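F5/8 type C domain protein (Clostridium perfringens, PDB 7JRM) probably binds carbohydrate, being a fragment of the mucin-degrading O-glycopeptidase ZmpB that joins a calcium-containing carbohydrate-binding module to further domains. Local coordinates at residues Asn248-Ser253 and Ser289-Asp294. Residues are numbered along the deposited sequence; the frame is centred on the assembly and turned at random.
Sequences NYTEES and SLVKVD
The Tyr249 ring carries Leu290 on one face: CD1 of the leucine sits 4.0 Å from the ring centroid in a CH-pi contact, shifted toward the rim. Over the opposite face, also offset toward the rim, lies CB of the preceding residue, Asn248. At the ring edge runs the backbone carbonyl of Val291, its carbon in the ring plane. Lys292 travels beside the ring, pointing the same way, its CD 3.9 Å from Tyr249 CE1; it approaches obliquely. With chi1 -49°, Tyr249 CG lies anti to its own carbonyl carbon, and this carries the ring off the backbone to lie beside the Lys292 chain and against Leu290.

Two backbone bonds flank this pair and form a single beta bridge between Tyr249 and Lys292. Val293 N donates to Asn248 O at 3.1 Å, from above the carbonyl plane, and Thr250 N donates to Val291 O at 3.3 Å, almost straight along the carbonyl direction. Val293 CG1 packs 3.3 Å from Tyr249 C. On the Thr250 side, its CG2 meets Val291 CG2 at 3.8 Å, while Ser253 CB touches Val291 CG1. Thr250 OG1 accepts from Ser253 N at 3.1 Å.

Leu244 touches both Tyr249 and Leu290, adding to the apolar patch. The bridge thus ties the chain leaving helix 273-288 to the start of helix 251-270, at one end of a helical hairpin, where Thr250 forms a classic threonine N-cap.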
loop_
_atom_site.group_PDB
_atom_site.type_symbol
_atom_site.label_atom_id
_atom_site.label_comp_id
_atom_site.label_asym_id
_atom_site.label_seq_id
_atom_site.Cartn_x
_atom_site.Cartn_y
_atom_site.Cartn_z
ATOM N N ASN A 248 -21.681 6.732 0.215
ATOM C CA ASN A 248 -22.750 6.852 -0.769
ATOM C C ASN A 248 -23.043 5.546 -1.496
ATOM O O ASN A 248 -23.886 5.538 -2.400
ATOM C CB ASN A 248 -22.406 7.939 -1.789
ATOM C CG ASN A 248 -22.052 9.262 -1.139
ATOM O OD1 ASN A 248 -21.259 10.036 -1.675
ATOM N ND2 ASN A 248 -22.640 9.529 0.021
ATOM N N TYR A 249 -22.375 4.455 -1.134
ATOM C CA TYR A 249 -22.579 3.165 -1.775
ATOM C C TYR A 249 -22.858 2.113 -0.713
ATOM O O TYR A 249 -22.529 2.284 0.463
ATOM C CB TYR A 249 -21.365 2.762 -2.624
ATOM C CG TYR A 249 -20.893 3.855 -3.556
ATOM C CD1 TYR A 249 -21.441 3.997 -4.824
ATOM C CD2 TYR A 249 -19.903 4.748 -3.166
ATOM C CE1 TYR A 249 -21.016 4.997 -5.678
ATOM C CE2 TYR A 249 -19.472 5.750 -4.014
ATOM C CZ TYR A 249 -20.032 5.871 -5.267
ATOM O OH TYR A 249 -19.604 6.867 -6.114
ATOM N N THR A 250 -23.490 1.022 -1.143
ATOM C CA THR A 250 -23.848 -0.048 -0.222
ATOM C C THR A 250 -22.599 -0.630 0.432
ATOM O O THR A 250 -21.501 -0.594 -0.130
ATOM C CB THR A 250 -24.618 -1.149 -0.953
ATOM O OG1 THR A 250 -23.700 -1.988 -1.665
ATOM C CG2 THR A 250 -25.612 -0.543 -1.935
ATOM N N GLU A 251 -22.781 -1.165 1.642
ATOM C CA GLU A 251 -21.655 -1.726 2.382
ATOM C C GLU A 251 -20.991 -2.856 1.605
ATOM O O GLU A 251 -19.765 -3.012 1.647
ATOM C CB GLU A 251 -22.123 -2.214 3.755
ATOM C CG GLU A 251 -21.215 -3.250 4.401
ATOM C CD GLU A 251 -21.489 -3.426 5.881
ATOM O OE1 GLU A 251 -21.666 -4.582 6.319
ATOM O OE2 GLU A 251 -21.525 -2.409 6.606
ATOM N N GLU A 252 -21.783 -3.642 0.872
ATOM C CA GLU A 252 -21.224 -4.749 0.104
ATOM C C GLU A 252 -20.355 -4.245 -1.043
ATOM O O GLU A 252 -19.237 -4.733 -1.248
ATOM C CB GLU A 252 -22.350 -5.638 -0.424
ATOM C CG GLU A 252 -21.962 -7.097 -0.595
ATOM C CD GLU A 252 -23.166 -8.015 -0.666
ATOM N N SER A 253 -20.852 -3.266 -1.802
ATOM C CA SER A 253 -20.103 -2.767 -2.950
ATOM C C SER A 253 -18.939 -1.880 -2.522
ATOM O O SER A 253 -17.873 -1.909 -3.148
ATOM C CB SER A 253 -21.032 -2.005 -3.894
ATOM O OG SER A 253 -20.999 -0.613 -3.631
ATOM N N SER A 289 -18.865 -1.658 -10.777
ATOM C CA SER A 289 -19.831 -2.465 -10.045
ATOM C C SER A 289 -20.395 -1.749 -8.827
ATOM O O SER A 289 -21.157 -2.355 -8.066
ATOM C CB SER A 289 -19.192 -3.791 -9.615
ATOM O OG SER A 289 -19.238 -4.741 -10.664
ATOM N N LEU A 290 -20.039 -0.484 -8.622
ATOM C CA LEU A 290 -20.569 0.272 -7.496
ATOM C C LEU A 290 -22.062 0.516 -7.674
ATOM O O LEU A 290 -22.533 0.824 -8.772
ATOM C CB LEU A 290 -19.837 1.606 -7.360
ATOM C CG LEU A 290 -18.470 1.599 -6.672
ATOM C CD1 LEU A 290 -17.836 2.975 -6.758
ATOM C CD2 LEU A 290 -18.589 1.152 -5.222
ATOM N N VAL A 291 -22.807 0.372 -6.581
ATOM C CA VAL A 291 -24.241 0.633 -6.561
ATOM C C VAL A 291 -24.515 1.646 -5.459
ATOM O O VAL A 291 -24.125 1.437 -4.304
ATOM C CB VAL A 291 -25.056 -0.658 -6.345
ATOM C CG1 VAL A 291 -24.233 -1.692 -5.584
ATOM C CG2 VAL A 291 -26.370 -0.366 -5.630
ATOM N N LYS A 292 -25.164 2.749 -5.819
ATOM C CA LYS A 292 -25.454 3.811 -4.867
ATOM C C LYS A 292 -26.591 3.404 -3.937
ATOM O O LYS A 292 -27.480 2.630 -4.306
ATOM C CB LYS A 292 -25.815 5.104 -5.601
ATOM C CG LYS A 292 -24.821 5.503 -6.683
ATOM C CD LYS A 292 -24.327 6.921 -6.470
ATOM C CE LYS A 292 -23.527 7.413 -7.660
ATOM N NZ LYS A 292 -24.402 8.052 -8.681
ATOM N N VAL A 293 -26.548 3.929 -2.714
ATOM C CA VAL A 293 -27.614 3.714 -1.742
ATOM C C VAL A 293 -28.816 4.572 -2.114
ATOM O O VAL A 293 -28.712 5.492 -2.933
ATOM C CB VAL A 293 -27.152 4.024 -0.305
ATOM C CG1 VAL A 293 -25.876 3.275 0.028
ATOM C CG2 VAL A 293 -26.956 5.516 -0.119
ATOM N N ASP A 294 -29.965 4.276 -1.512
ATOM C CA ASP A 294 -31.174 5.080 -1.671
ATOM C C ASP A 294 -31.632 5.469 -0.270
ATOM O O ASP A 294 -32.292 4.682 0.412
ATOM C CB ASP A 294 -32.257 4.319 -2.428
ATOM C CG ASP A 294 -33.513 5.149 -2.653
ATOM O OD1 ASP A 294 -33.470 6.381 -2.459
ATOM O OD2 ASP A 294 -34.548 4.559 -3.022
#